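Side-chain contacts in CurF (Lyngbya majuscula, PDB 2Q35), which acts, through its crotonase-family ECH2 domain, as a decarboxylase in the beta-branching of polyketide chains: residues 159-163 with 164-168; 215-218 with 219-223; 35-38 with 39-43; 68-71 with 72-76. The protein carries 1 engineered substitution. All coordinates share one frame; numbering follows the deposited sequence.

Contact 1 (159-163 with 164-168); sequences ENYRG and KELAE
Glu-165 reaches back over the start of its helix to take the N-H of Arg-162: the bond from Arg-162 N to Glu-165 OE1 is 2.9 Å long, fairly straight at 158°, and uses the anti lone pair of that oxygen. With CG anti to the carbonyl carbon (chi1 -63°) and the rest of the chain extended, the two methylenes of the glutamate bring OE1 back to that N-H. The tight part lies on the inner side, where Leu-166 CD2 packs 3.6 Å from Tyr-161 CB and the two side chains cross at about a right angle; Leu-150 and Met-154 of helix 148-157 help enclose the leucine, and Tyr-161 OH is hydrogen-bonded to Glu-153. The other side is looser and exposed. There the Arg-162 guanidinium stacks on the Glu-165 carboxylate, their planes 19° apart, and the long salt bridge from Arg-162 NH1 to Glu-165 OE1 (3.8 Å) rests on charge alone. Lys-164 CD lies at the guanidinium edge, 3.8 Å from Arg-162 NH2. An alanine in place of Glu-165 would probably leave the Arg-162 N-H without its acceptor and the Arg-162 guanidinium freer to turn. An N3 glutamate holding the N-H of the N-cap residue makes one half of a capping box, here joining strand 161-162 to helix 163-168.

Contact 2 (215-218 with 219-223); sequences FPEA and IKKEL
Lys-221 N gives its hydrogen to Glu-217 O across 2.8 Å, the shortest of four successive i to i+4 bonds in this helix. Another runs from Ile-219 N to Phe-215 O and is almost perfectly straight at 176°. Pro-216 has no N-H to return to the preceding turn, and the helix is kinked there, yet its carbonyl still accepts the hydrogen of Lys-220 N. On the outer face Glu-217 meets two lysines. Its CG stands anti to the backbone N (chi1 -171°) and the chain then bends at chi2 (54°), which lays the carboxylate against the lysine stems: Glu-217 OE2 is 3.2 Å from Lys-221 CG and 3.9 Å from Lys-220 CD. The charged ends stay further apart, Glu-217 OE2 and Lys-221 NZ being 4.5 Å from each other, beyond a salt bridge, so any attraction is probably diffuse. Long, flexible lysines suit such an exposed surface, where their methylenes pack while the ammonium groups extend outward. The inner side is mainly apolar. Ile-219 brings its CG1 to 3.4 Å from Phe-215 CE2, its CD1 following at 3.6 Å from that CE2, and the two side chains cross obliquely. The small Ala-218, packed on Leu-140, probably helps helix 138-146 to approach. Within helix 197-230 this side looks onto helices 83-87 and 138-146: Phe-215 packs on Leu-87, Leu-140 and Ile-141, while buried Glu-222, the polar exception, accepts the N-H groups of Thr-138 and Ser-139 at the start of helix 138-146.

Contact 3 (35-38 with 39-43); sequences LRHC and FSVVA
Phe-39 folds back beside Leu-35, one turn earlier in helix 29-44, the connecting helix of a beta-alpha-beta crossover between strands 13-18 and 50-54. Its CB lies 3.5 Å from Leu-35 O, the carbonyl that also accepts the Phe-39 N-H. CG passes the same oxygen, and Phe-39 CD2 comes to 3.3 Å from Leu-35 O, which sits near the plane of the ring at its edge. Further out, Phe-39 CE2 meets Leu-35 CD2 at 4.2 Å, the two side chains lying side by side and pointing the same way. A large flat ring suits this buried side, because it reaches Ile-16 and Val-51 on the two strands and Cys-89 of a nearby loop. An alanine here would probably open a gap against Ile-16 and Val-51 and take away the ring edge beside Leu-35 CD2. The more exposed side is largely polar: Arg-36, its chain bent at chi2 and chi3, forms a salt bridge with Glu-33 and brings NH1 to 4.1 Å from Ser-40 CB. His-37 has CG anti to its backbone nitrogen (chi1 178°), which turns one face of the imidazole to Val-41 for a CH-pi contact, with Val-41 CG2 3.6 Å above the ring plane, offset toward the rim and 3.7 Å from His-37 NE2.

Contact 4 (68-71 with 72-76); sequences FLIR and KTRGE. Engineered in segment 68-71: Phe-68 (natural residue Tyr).
A chi1 of 65° places Thr-73 OG1 between its own backbone nitrogen and carbonyl carbon, and from there the hydroxyl turns back onto Ile-70 O, giving it a hydrogen bond of 2.7 Å. That carbonyl also receives a weak bond from Thr-73 N, whose better acceptor is Leu-69 O, so one threonine helps satisfy the carbonyls of the closing turn. Arg-74, bent at chi3 (-74°), folds over the same turn. One face of its guanidinium covers Ile-70 O and Arg-71 CA, while Arg-74 NH1 rests 3.5 Å from Ile-70 CG2. The rotation of the group is probably fixed by Glu-76: Arg-74 NE bonds Glu-76 OE2 at 2.9 Å, nearly straight at 170°, with the oxygen in the guanidinium plane but approached from above the carboxylate plane, and a weak bond of 3.2 Å joins Arg-74 NH2 to Glu-76 OE1. Arginine suits this exposed place because its flat guanidinium can lie over the backbone while the N-H groups at its edge reach the Glu-76 carboxylate. On the inner side the Lys-72 stem passes the ring of the engineered Phe-68 (natural tyrosine) at a slant, with Lys-72 CD 4.1 Å from Phe-68 CE2. The lysine is buried; its NZ is hydrogen-bonded to His-226 and makes a cation-pi contact with Phe-230, near a glycerol probably from the crystallisation liquor. Helix 66-73 closes in a Schellman motif: Gly-75, with positive phi, sends its N-H to Lys-72 O (2.8 Å), and Glu-76 N turns back to Arg-71 O, an oxygen whose position is less sure.

Overall arrangement
Along the chain the order is contact 3, contact 4, contact 1 and contact 2, and none touches another. Contacts 2 and 4 come nearest, about 7 Å between closest atoms and 21 Å between centres; helix 197-230, which holds contact 2, also reaches helix 66-73 through His-226, Gln-227 and Phe-230, and so ties contact 2 to the surroundings of contact 4. Contacts 1 and 3 lie on opposite sides of the chain's centre, their centres 31 Å apart: helix 29-44 packs on the six-stranded sheet, whereas strand 161-162 edges the three-stranded one. Each contact thus fixes a separate secondary-structure element of a single crotonase fold.

Contact 1 (159-163 with 164-168)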
loop_
_atom_site.group_PDB
_atom_site.type_symbol
_atom_site.label_atom_id
_atom_site.label_comp_id
_atom_site.label_asym_id
_atom_site.label_seq_id
_atom_site.Cartn_x
_atom_site.Cartn_y
_atom_site.Cartn_z
ATOM N N GLU A 159 16.917 -13.586 -2.783
ATOM C CA GLU A 159 16.886 -14.755 -1.894
ATOM C C GLU A 159 15.581 -15.536 -1.939
ATOM O O GLU A 159 14.546 -15.024 -2.384
ATOM C CB GLU A 159 17.143 -14.348 -0.418
ATOM C CG GLU A 159 18.572 -14.113 -0.061
ATOM C CD GLU A 159 18.843 -14.189 1.445
ATOM O OE1 GLU A 159 17.880 -14.219 2.249
ATOM O OE2 GLU A 159 20.033 -14.223 1.814
ATOM N N ASN A 160 15.643 -16.767 -1.406
ATOM C CA ASN A 160 14.471 -17.625 -1.267
ATOM C C ASN A 160 13.791 -17.354 0.064
ATOM O O ASN A 160 14.438 -17.370 1.105
ATOM C CB ASN A 160 14.880 -19.113 -1.312
ATOM C CG ASN A 160 15.431 -19.527 -2.663
ATOM O OD1 ASN A 160 15.102 -18.935 -3.685
ATOM N ND2 ASN A 160 16.272 -20.543 -2.670
ATOM N N TYR A 161 12.493 -17.073 0.007
ATOM C CA TYR A 161 11.665 -16.834 1.176
ATOM C C TYR A 161 10.629 -17.944 1.314
ATOM O O TYR A 161 9.866 -18.204 0.399
ATOM C CB TYR A 161 10.931 -15.498 1.054
ATOM C CG TYR A 161 11.849 -14.304 1.077
ATOM C CD1 TYR A 161 11.960 -13.516 2.215
ATOM C CD2 TYR A 161 12.617 -13.962 -0.047
ATOM C CE1 TYR A 161 12.822 -12.397 2.238
ATOM C CE2 TYR A 161 13.469 -12.859 -0.035
ATOM C CZ TYR A 161 13.561 -12.083 1.109
ATOM O OH TYR A 161 14.418 -11.008 1.112
ATOM N N ARG A 162 10.576 -18.617 2.457
ATOM C CA ARG A 162 9.436 -19.523 2.658
ATOM C C ARG A 162 8.124 -18.720 2.818
ATOM O O ARG A 162 8.127 -17.600 3.324
ATOM C CB ARG A 162 9.644 -20.441 3.884
ATOM C CG ARG A 162 10.592 -21.626 3.653
ATOM C CD ARG A 162 10.754 -22.547 4.884
ATOM N NE ARG A 162 10.115 -21.971 6.062
ATOM C CZ ARG A 162 10.727 -21.209 6.966
ATOM N NH1 ARG A 162 12.027 -20.932 6.859
ATOM N NH2 ARG A 162 10.027 -20.733 7.984
ATOM N N GLY A 163 7.000 -19.327 2.437
ATOM C CA GLY A 163 5.680 -18.717 2.632
ATOM C C GLY A 163 5.499 -18.219 4.054
ATOM O O GLY A 163 5.042 -17.099 4.287
ATOM N N LYS A 164 5.903 -19.038 5.024
ATOM C CA LYS A 164 5.767 -18.665 6.426
ATOM C C LYS A 164 6.483 -17.358 6.745
ATOM O O LYS A 164 5.961 -16.516 7.486
ATOM C CB LYS A 164 6.300 -19.787 7.305
ATOM C CG LYS A 164 6.037 -19.571 8.775
ATOM C CD LYS A 164 6.579 -20.728 9.578
ATOM C CE LYS A 164 6.123 -20.633 11.027
ATOM N NZ LYS A 164 6.984 -21.466 11.914
ATOM N N GLU A 165 7.674 -17.187 6.180
ATOM C CA GLU A 165 8.462 -15.980 6.425
ATOM C C GLU A 165 7.747 -14.768 5.823
ATOM O O GLU A 165 7.730 -13.691 6.412
ATOM C CB GLU A 165 9.877 -16.133 5.849
ATOM C CG GLU A 165 10.693 -17.262 6.498
ATOM C CD GLU A 165 12.083 -17.421 5.874
ATOM O OE1 GLU A 165 12.186 -17.798 4.686
ATOM O OE2 GLU A 165 13.080 -17.182 6.587
ATOM N N LEU A 166 7.137 -14.961 4.657
ATOM C CA LEU A 166 6.415 -13.871 3.984
ATOM C C LEU A 166 5.172 -13.467 4.788
ATOM O O LEU A 166 4.885 -12.282 4.929
ATOM C CB LEU A 166 6.026 -14.261 2.560
ATOM C CG LEU A 166 7.180 -14.581 1.596
ATOM C CD1 LEU A 166 6.590 -15.082 0.301
ATOM C CD2 LEU A 166 8.047 -13.341 1.392
ATOM N N ALA A 167 4.462 -14.456 5.327
ATOM C CA ALA A 167 3.293 -14.221 6.177
ATOM C C ALA A 167 3.680 -13.447 7.431
ATOM O O ALA A 167 2.982 -12.507 7.833
ATOM C CB ALA A 167 2.654 -15.559 6.580
ATOM N N GLU A 168 4.788 -13.851 8.051
ATOM C CA GLU A 168 5.266 -13.183 9.256
ATOM C C GLU A 168 5.639 -11.740 8.972
ATOM O O GLU A 168 5.530 -10.883 9.843
ATOM C CB GLU A 168 6.413 -13.967 9.884
ATOM C CG GLU A 168 6.005 -15.387 10.272
ATOM C CD GLU A 168 6.991 -16.063 11.200
ATOM O OE1 GLU A 168 8.058 -15.469 11.481
ATOM O OE2 GLU A 168 6.695 -17.194 11.649
#

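Contact 2 (215-218 with 219-223)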
loop_
_atom_site.group_PDB
_atom_site.type_symbol
_atom_site.label_atom_id
_atom_site.label_comp_id
_atom_site.label_asym_id
_atom_site.label_seq_id
_atom_site.Cartn_x
_atom_site.Cartn_y
_atom_site.Cartn_z
ATOM N N PHE A 215 1.808 -1.366 -17.958
ATOM C CA PHE A 215 2.535 -2.609 -18.217
ATOM C C PHE A 215 3.548 -2.567 -19.396
ATOM O O PHE A 215 4.729 -2.941 -19.242
ATOM C CB PHE A 215 1.543 -3.773 -18.353
ATOM C CG PHE A 215 2.123 -5.072 -17.995
ATOM C CD1 PHE A 215 2.175 -5.472 -16.671
ATOM C CD2 PHE A 215 2.673 -5.886 -18.976
ATOM C CE1 PHE A 215 2.749 -6.690 -16.329
ATOM C CE2 PHE A 215 3.236 -7.084 -18.647
ATOM C CZ PHE A 215 3.281 -7.484 -17.310
ATOM N N PRO A 216 3.106 -2.109 -20.577
ATOM C CA PRO A 216 4.040 -2.132 -21.700
ATOM C C PRO A 216 5.346 -1.384 -21.438
ATOM O O PRO A 216 6.420 -1.905 -21.758
ATOM C CB PRO A 216 3.233 -1.485 -22.840
ATOM C CG PRO A 216 1.821 -1.743 -22.488
ATOM C CD PRO A 216 1.785 -1.600 -20.990
ATOM N N GLU A 217 5.265 -0.190 -20.860
ATOM C CA GLU A 217 6.466 0.615 -20.615
ATOM C C GLU A 217 7.328 -0.054 -19.546
ATOM O O GLU A 217 8.556 -0.037 -19.637
ATOM C CB GLU A 217 6.090 2.043 -20.222
ATOM C CG GLU A 217 7.259 3.020 -20.151
ATOM C CD GLU A 217 8.081 3.059 -21.427
ATOM O OE1 GLU A 217 7.517 3.319 -22.516
ATOM O OE2 GLU A 217 9.304 2.817 -21.339
ATOM N N ALA A 218 6.676 -0.677 -18.557
ATOM C CA ALA A 218 7.390 -1.395 -17.494
ATOM C C ALA A 218 8.217 -2.553 -18.048
ATOM O O ALA A 218 9.392 -2.699 -17.725
ATOM C CB ALA A 218 6.392 -1.887 -16.422
ATOM N N ILE A 219 7.592 -3.387 -18.879
ATOM C CA ILE A 219 8.287 -4.465 -19.584
ATOM C C ILE A 219 9.462 -3.946 -20.393
ATOM O O ILE A 219 10.563 -4.489 -20.329
ATOM C CB ILE A 219 7.313 -5.207 -20.556
ATOM C CG1 ILE A 219 6.265 -5.976 -19.758
ATOM C CG2 ILE A 219 8.071 -6.178 -21.517
ATOM C CD1 ILE A 219 6.764 -7.268 -19.122
ATOM N N LYS A 220 9.210 -2.917 -21.200
ATOM C CA LYS A 220 10.270 -2.333 -22.027
ATOM C C LYS A 220 11.452 -1.803 -21.219
ATOM O O LYS A 220 12.624 -2.061 -21.567
ATOM C CB LYS A 220 9.668 -1.223 -22.917
ATOM C CG LYS A 220 10.683 -0.462 -23.793
ATOM C CD LYS A 220 10.018 0.711 -24.548
ATOM C CE LYS A 220 11.074 1.619 -25.197
ATOM N NZ LYS A 220 10.503 2.519 -26.262
ATOM N N LYS A 221 11.157 -1.064 -20.148
ATOM C CA LYS A 221 12.224 -0.471 -19.329
ATOM C C LYS A 221 13.056 -1.556 -18.625
ATOM O O LYS A 221 14.302 -1.490 -18.600
ATOM C CB LYS A 221 11.662 0.521 -18.307
ATOM C CG LYS A 221 11.122 1.814 -18.886
ATOM C CD LYS A 221 10.690 2.764 -17.783
ATOM C CE LYS A 221 10.183 4.094 -18.341
ATOM N NZ LYS A 221 9.422 4.860 -17.300
ATOM N N GLU A 222 12.380 -2.561 -18.059
ATOM C CA GLU A 222 13.097 -3.657 -17.421
ATOM C C GLU A 222 13.932 -4.426 -18.448
ATOM O O GLU A 222 15.098 -4.753 -18.187
ATOM C CB GLU A 222 12.134 -4.584 -16.664
ATOM C CG GLU A 222 11.592 -3.941 -15.386
ATOM C CD GLU A 222 11.070 -4.980 -14.398
ATOM O OE1 GLU A 222 10.885 -6.142 -14.832
ATOM O OE2 GLU A 222 10.876 -4.605 -13.219
ATOM N N LEU A 223 13.373 -4.686 -19.630
ATOM C CA LEU A 223 14.147 -5.354 -20.660
ATOM C C LEU A 223 15.451 -4.617 -20.992
ATOM O O LEU A 223 16.514 -5.255 -21.080
ATOM C CB LEU A 223 13.313 -5.584 -21.929
ATOM C CG LEU A 223 13.914 -6.556 -22.944
ATOM C CD1 LEU A 223 14.310 -7.887 -22.311
ATOM C CD2 LEU A 223 12.948 -6.777 -24.130
#

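Contact 3 (35-38 with 39-43)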
loop_
_atom_site.group_PDB
_atom_site.type_symbol
_atom_site.label_atom_id
_atom_site.label_comp_id
_atom_site.label_asym_id
_atom_site.label_seq_id
_atom_site.Cartn_x
_atom_site.Cartn_y
_atom_site.Cartn_z
ATOM N N LEU A 35 -0.077 -23.926 -21.702
ATOM C CA LEU A 35 -0.775 -22.761 -21.146
ATOM C C LEU A 35 -1.548 -21.998 -22.231
ATOM O O LEU A 35 -2.721 -21.657 -22.015
ATOM C CB LEU A 35 0.203 -21.823 -20.415
ATOM C CG LEU A 35 0.720 -22.285 -19.068
ATOM C CD1 LEU A 35 1.854 -21.352 -18.659
ATOM C CD2 LEU A 35 -0.438 -22.289 -17.992
ATOM N N ARG A 36 -0.914 -21.764 -23.388
ATOM C CA ARG A 36 -1.620 -21.114 -24.490
ATOM C C ARG A 36 -2.895 -21.894 -24.860
ATOM O O ARG A 36 -3.989 -21.324 -24.938
ATOM C CB ARG A 36 -0.706 -20.916 -25.709
ATOM C CG ARG A 36 -1.398 -20.093 -26.793
ATOM C CD ARG A 36 -0.978 -20.446 -28.252
ATOM N NE ARG A 36 -1.084 -21.882 -28.541
ATOM C CZ ARG A 36 -2.221 -22.547 -28.765
ATOM N NH1 ARG A 36 -3.414 -21.934 -28.754
ATOM N NH2 ARG A 36 -2.158 -23.853 -28.986
ATOM N N HIS A 37 -2.746 -23.201 -25.045
ATOM C CA HIS A 37 -3.879 -24.033 -25.393
ATOM C C HIS A 37 -4.983 -23.995 -24.352
ATOM O O HIS A 37 -6.152 -23.788 -24.661
ATOM C CB HIS A 37 -3.453 -25.477 -25.635
ATOM C CG HIS A 37 -4.608 -26.374 -25.938
ATOM N ND1 HIS A 37 -5.325 -26.305 -27.120
ATOM C CD2 HIS A 37 -5.222 -27.312 -25.180
ATOM C CE1 HIS A 37 -6.301 -27.196 -27.090
ATOM N NE2 HIS A 37 -6.263 -27.818 -25.924
ATOM N N CYS A 38 -4.631 -24.203 -23.096
ATOM C CA CYS A 38 -5.697 -24.250 -22.099
ATOM C C CYS A 38 -6.406 -22.910 -21.930
ATOM O O CYS A 38 -7.621 -22.885 -21.771
ATOM C CB CYS A 38 -5.181 -24.745 -20.765
ATOM S SG CYS A 38 -4.776 -26.523 -20.797
ATOM N N PHE A 39 -5.660 -21.803 -22.024
ATOM C CA PHE A 39 -6.307 -20.480 -21.956
ATOM C C PHE A 39 -7.173 -20.180 -23.189
ATOM O O PHE A 39 -8.187 -19.495 -23.059
ATOM C CB PHE A 39 -5.311 -19.364 -21.653
ATOM C CG PHE A 39 -5.019 -19.225 -20.174
ATOM C CD1 PHE A 39 -5.929 -18.577 -19.336
ATOM C CD2 PHE A 39 -3.838 -19.710 -19.623
ATOM C CE1 PHE A 39 -5.680 -18.433 -17.939
ATOM C CE2 PHE A 39 -3.580 -19.581 -18.232
ATOM C CZ PHE A 39 -4.496 -18.939 -17.394
ATOM N N SER A 40 -6.809 -20.744 -24.346
ATOM C CA SER A 40 -7.661 -20.705 -25.551
ATOM C C SER A 40 -8.973 -21.436 -25.304
ATOM O O SER A 40 -10.053 -20.941 -25.583
ATOM C CB SER A 40 -6.958 -21.338 -26.757
ATOM O OG SER A 40 -7.817 -21.336 -27.896
ATOM N N VAL A 41 -8.880 -22.639 -24.752
ATOM C CA VAL A 41 -10.083 -23.394 -24.411
ATOM C C VAL A 41 -10.985 -22.596 -23.458
ATOM O O VAL A 41 -12.205 -22.526 -23.656
ATOM C CB VAL A 41 -9.700 -24.776 -23.840
ATOM C CG1 VAL A 41 -10.929 -25.511 -23.289
ATOM C CG2 VAL A 41 -9.079 -25.597 -24.944
ATOM N N VAL A 42 -10.383 -21.989 -22.438
ATOM C CA VAL A 42 -11.139 -21.144 -21.509
ATOM C C VAL A 42 -11.837 -20.009 -22.259
ATOM O O VAL A 42 -13.032 -19.780 -22.066
ATOM C CB VAL A 42 -10.215 -20.586 -20.424
ATOM C CG1 VAL A 42 -10.912 -19.483 -19.614
ATOM C CG2 VAL A 42 -9.822 -21.743 -19.493
ATOM N N ALA A 43 -11.103 -19.318 -23.130
ATOM C CA ALA A 43 -11.675 -18.152 -23.827
ATOM C C ALA A 43 -12.911 -18.528 -24.646
ATOM O O ALA A 43 -13.807 -17.700 -24.876
ATOM C CB ALA A 43 -10.634 -17.497 -24.703
#

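Contact 4 (68-71 with 72-76)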
loop_
_atom_site.group_PDB
_atom_site.type_symbol
_atom_site.label_atom_id
_atom_site.label_comp_id
_atom_site.label_asym_id
_atom_site.label_seq_id
_atom_site.Cartn_x
_atom_site.Cartn_y
_atom_site.Cartn_z
ATOM N N PHE A 68 18.757 -22.542 -19.801
ATOM C CA PHE A 68 18.253 -21.480 -20.679
ATOM C C PHE A 68 19.079 -20.217 -20.503
ATOM O O PHE A 68 19.483 -19.599 -21.484
ATOM C CB PHE A 68 16.757 -21.200 -20.406
ATOM C CG PHE A 68 16.204 -20.002 -21.156
ATOM C CD1 PHE A 68 15.668 -20.150 -22.440
ATOM C CD2 PHE A 68 16.223 -18.729 -20.578
ATOM C CE1 PHE A 68 15.150 -19.049 -23.136
ATOM C CE2 PHE A 68 15.716 -17.617 -21.279
ATOM C CZ PHE A 68 15.185 -17.781 -22.556
ATOM N N LEU A 69 19.332 -19.844 -19.247
ATOM C CA LEU A 69 20.134 -18.649 -18.950
ATOM C C LEU A 69 21.553 -18.746 -19.488
ATOM O O LEU A 69 22.090 -17.751 -20.001
ATOM C CB LEU A 69 20.154 -18.346 -17.445
ATOM C CG LEU A 69 18.807 -17.999 -16.813
ATOM C CD1 LEU A 69 19.010 -17.742 -15.342
ATOM C CD2 LEU A 69 18.191 -16.773 -17.490
ATOM N N ILE A 70 22.158 -19.934 -19.389
ATOM C CA ILE A 70 23.483 -20.162 -19.962
ATOM C C ILE A 70 23.441 -19.987 -21.488
ATOM O O ILE A 70 24.329 -19.358 -22.063
ATOM C CB ILE A 70 24.077 -21.538 -19.550
ATOM C CG1 ILE A 70 24.351 -21.587 -18.038
ATOM C CG2 ILE A 70 25.357 -21.857 -20.350
ATOM C CD1 ILE A 70 25.515 -20.671 -17.553
ATOM N N ARG A 71 22.401 -20.524 -22.129
ATOM C CA ARG A 71 22.204 -20.332 -23.575
ATOM C C ARG A 71 22.097 -18.843 -23.905
ATOM O O ARG A 71 22.698 -18.364 -24.863
ATOM C CB ARG A 71 20.959 -21.085 -24.060
ATOM C CG ARG A 71 21.135 -22.604 -24.115
ATOM C CD ARG A 71 19.792 -23.310 -24.048
ATOM N NE ARG A 71 19.098 -23.304 -25.334
ATOM C CZ ARG A 71 17.785 -23.481 -25.479
ATOM N NH1 ARG A 71 17.006 -23.657 -24.415
ATOM N NH2 ARG A 71 17.245 -23.470 -26.694
ATOM N N LYS A 72 21.356 -18.109 -23.080
ATOM C CA LYS A 72 21.214 -16.671 -23.257
ATOM C C LYS A 72 22.536 -15.896 -23.164
ATOM O O LYS A 72 22.694 -14.897 -23.865
ATOM C CB LYS A 72 20.176 -16.096 -22.284
ATOM C CG LYS A 72 19.564 -14.770 -22.760
ATOM C CD LYS A 72 18.239 -14.455 -22.066
ATOM C CE LYS A 72 18.439 -13.783 -20.712
ATOM N NZ LYS A 72 18.926 -12.393 -20.876
ATOM N N THR A 73 23.479 -16.332 -22.315
ATOM C CA THR A 73 24.770 -15.628 -22.191
ATOM C C THR A 73 25.553 -15.674 -23.499
ATOM O O THR A 73 26.379 -14.796 -23.778
ATOM C CB THR A 73 25.675 -16.159 -21.037
ATOM O OG1 THR A 73 26.079 -17.507 -21.301
ATOM C CG2 THR A 73 24.962 -16.081 -19.688
ATOM N N ARG A 74 25.284 -16.715 -24.288
ATOM C CA ARG A 74 25.888 -16.894 -25.608
ATOM C C ARG A 74 25.069 -16.207 -26.714
ATOM O O ARG A 74 25.458 -16.217 -27.894
ATOM C CB ARG A 74 26.049 -18.385 -25.894
ATOM C CG ARG A 74 26.863 -19.132 -24.839
ATOM C CD ARG A 74 27.364 -20.471 -25.359
ATOM N NE ARG A 74 26.291 -21.459 -25.454
ATOM C CZ ARG A 74 26.051 -22.397 -24.542
ATOM N NH1 ARG A 74 26.816 -22.496 -23.457
ATOM N NH2 ARG A 74 25.045 -23.246 -24.717
ATOM N N GLY A 75 23.944 -15.606 -26.321
ATOM C CA GLY A 75 23.047 -14.911 -27.245
ATOM C C GLY A 75 22.230 -15.912 -28.032
ATOM O O GLY A 75 21.810 -15.640 -29.159
ATOM N N GLU A 76 22.001 -17.072 -27.419
ATOM C CA GLU A 76 21.355 -18.200 -28.085
ATOM C C GLU A 76 19.833 -18.041 -28.128
ATOM O O GLU A 76 19.182 -18.475 -29.078
ATOM C CB GLU A 76 21.756 -19.522 -27.410
ATOM C CG GLU A 76 23.284 -19.740 -27.316
ATOM C CD GLU A 76 23.730 -21.204 -27.413
ATOM O OE1 GLU A 76 22.996 -22.107 -26.952
ATOM O OE2 GLU A 76 24.837 -21.448 -27.946
#